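Local atomic coordinates of universal stress protein (Burkholderia pseudomallei, PDB entry 4WNY), a protein that belongs to the universal stress protein family and probably takes part in stress signalling, although its precise biochemical role has not been established. Residues Ala35-Val40 with Ala77-Arg82. Sequence-based numbering, arbitrary orientation.
Sequences ARLVPV and ARMTRR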
loop_
_atom_site.group_PDB
_atom_site.type_symbol
_atom_site.label_atom_id
_atom_site.label_comp_id
_atom_site.label_asym_id
_atom_site.label_seq_id
_atom_site.Cartn_x
_atom_site.Cartn_y
_atom_site.Cartn_z
ATOM N N ALA A 35 8.134 -5.023 12.813
ATOM C CA ALA A 35 7.859 -6.133 11.916
ATOM C C ALA A 35 9.128 -6.710 11.304
ATOM O O ALA A 35 10.177 -6.067 11.292
ATOM C CB ALA A 35 6.914 -5.686 10.824
ATOM N N ARG A 36 9.022 -7.933 10.796
ATOM C CA ARG A 36 10.114 -8.548 10.057
ATOM C C ARG A 36 10.078 -8.089 8.606
ATOM O O ARG A 36 9.015 -8.043 7.988
ATOM C CB ARG A 36 10.028 -10.073 10.132
ATOM C CG ARG A 36 10.197 -10.638 11.530
ATOM C CD ARG A 36 10.069 -12.151 11.520
ATOM N NE ARG A 36 11.099 -12.780 10.699
ATOM C CZ ARG A 36 12.280 -13.180 11.160
ATOM N NH1 ARG A 36 12.581 -13.019 12.441
ATOM N NH2 ARG A 36 13.158 -13.743 10.342
ATOM N N LEU A 37 11.240 -7.743 8.064
ATOM C CA LEU A 37 11.319 -7.300 6.679
ATOM C C LEU A 37 12.038 -8.332 5.821
ATOM O O LEU A 37 13.069 -8.870 6.217
ATOM C CB LEU A 37 12.031 -5.952 6.581
ATOM C CG LEU A 37 11.933 -5.255 5.224
ATOM C CD1 LEU A 37 10.509 -4.783 4.968
ATOM C CD2 LEU A 37 12.908 -4.097 5.147
ATOM N N VAL A 38 11.483 -8.611 4.648
ATOM C CA VAL A 38 12.098 -9.553 3.725
ATOM C C VAL A 38 12.218 -8.932 2.340
ATOM O O VAL A 38 11.302 -9.044 1.525
ATOM C CB VAL A 38 11.296 -10.874 3.629
ATOM C CG1 VAL A 38 11.964 -11.827 2.655
ATOM C CG2 VAL A 38 11.158 -11.528 5.000
ATOM N N PRO A 39 13.344 -8.253 2.076
ATOM C CA PRO A 39 13.631 -7.725 0.740
ATOM C C PRO A 39 13.898 -8.846 -0.257
ATOM O O PRO A 39 14.642 -9.773 0.057
ATOM C CB PRO A 39 14.894 -6.879 0.952
ATOM C CG PRO A 39 14.966 -6.637 2.430
ATOM C CD PRO A 39 14.378 -7.865 3.049
ATOM N N VAL A 40 13.299 -8.771 -1.439
ATOM C CA VAL A 40 13.556 -9.781 -2.455
ATOM C C VAL A 40 14.093 -9.151 -3.735
ATOM O O VAL A 40 13.611 -8.111 -4.187
ATOM C CB VAL A 40 12.291 -10.614 -2.779
ATOM C CG1 VAL A 40 11.804 -11.351 -1.540
ATOM C CG2 VAL A 40 11.190 -9.735 -3.341
ATOM N N ALA A 77 22.370 -4.694 5.321
ATOM C CA ALA A 77 23.141 -3.706 6.069
ATOM C C ALA A 77 22.244 -2.597 6.615
ATOM O O ALA A 77 22.446 -2.115 7.731
ATOM C CB ALA A 77 24.236 -3.117 5.193
ATOM N N ARG A 78 21.258 -2.194 5.821
ATOM C CA ARG A 78 20.300 -1.181 6.248
ATOM C C ARG A 78 19.419 -1.707 7.377
ATOM O O ARG A 78 19.142 -0.997 8.344
ATOM C CB ARG A 78 19.428 -0.732 5.076
ATOM C CG ARG A 78 20.169 -0.062 3.933
ATOM C CD ARG A 78 19.175 0.607 2.995
ATOM N NE ARG A 78 19.636 0.630 1.610
ATOM C CZ ARG A 78 19.007 1.268 0.628
ATOM N NH1 ARG A 78 17.895 1.946 0.881
ATOM N NH2 ARG A 78 19.493 1.232 -0.606
ATOM N N MET A 79 18.981 -2.957 7.246
ATOM C CA MET A 79 18.150 -3.599 8.259
ATOM C C MET A 79 18.897 -3.759 9.582
ATOM O O MET A 79 18.341 -3.509 10.653
ATOM C CB MET A 79 17.667 -4.964 7.767
ATOM C CG MET A 79 16.735 -4.906 6.567
ATOM S SD MET A 79 16.486 -6.524 5.813
ATOM C CE MET A 79 15.827 -7.440 7.204
ATOM N N THR A 80 20.155 -4.178 9.499
ATOM C CA THR A 80 20.984 -4.381 10.682
ATOM C C THR A 80 21.153 -3.090 11.482
ATOM O O THR A 80 20.993 -3.086 12.704
ATOM C CB THR A 80 22.370 -4.930 10.300
ATOM O OG1 THR A 80 22.217 -6.228 9.710
ATOM C CG2 THR A 80 23.268 -5.034 11.526
ATOM N N ARG A 81 21.466 -1.999 10.789
ATOM C CA ARG A 81 21.618 -0.694 11.428
ATOM C C ARG A 81 20.327 -0.244 12.109
ATOM O O ARG A 81 20.348 0.245 13.239
ATOM C CB ARG A 81 22.064 0.357 10.404
ATOM C CG ARG A 81 21.889 1.800 10.871
ATOM C CD ARG A 81 22.414 2.810 9.853
ATOM N NE ARG A 81 23.871 2.784 9.737
ATOM C CZ ARG A 81 24.619 3.848 9.453
ATOM N NH1 ARG A 81 24.049 5.031 9.263
ATOM N NH2 ARG A 81 25.937 3.730 9.364
ATOM N N ARG A 82 19.207 -0.421 11.416
ATOM C CA ARG A 82 17.907 -0.006 11.932
ATOM C C ARG A 82 17.360 -0.994 12.960
ATOM O O ARG A 82 16.332 -0.742 13.589
ATOM C CB ARG A 82 16.910 0.161 10.784
#
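The carbonyl oxygen O of L37 receives the terminal methyl of M79, with CE standing 3.3 Å from it and no hydrogen bond passing between the two segments. The approach is bent, with an angle of about 128° at the oxygen between its carbonyl carbon and CE. A methyl beside sulfur carries a slight positive polarisation, so this close touch of carbon on oxygen is probably mildly favourable. The thioether is delivered by a largely stretched chain: CG is anti to the carbonyl carbon of M79, chi2 continues extended, and only the last torsion folds, at 58°, swinging CE over the strand backbone. There the methyl also meets CB of L37 at 4.1 Å, while CG of M79 has CD2 of L37 at 4.2 Å. One atom back along the side chain, the sulfur has a different neighbour: SD lies 3.7 Å from CG of P39 and equally far from its CD, so the sulfur rests against both atoms of the proline ring. One methionine therefore spans two inward-facing residues of the strand, L37 and P39. This is a worked case of packing in a beta-alpha-beta crossover, since helix 57-82 links the adjacent parallel strands 36-43 and 89-92 of a Rossmann-like five-stranded sheet, as in other universal stress proteins. Within 77-82 the contact rests on M79 alone, and the buried surface is small, 130 Å². Helix 17-32 shares the same side of the sheet, placing A26 and L27 against L37. Next to M79, R78 joins the two helices through a salt bridge from NH1 to D24 and a hydrogen bond from NH2 to S20, while its NE pairs with D74 one turn earlier on its own helix. V84, from the loop that follows the helix, also packs against L37.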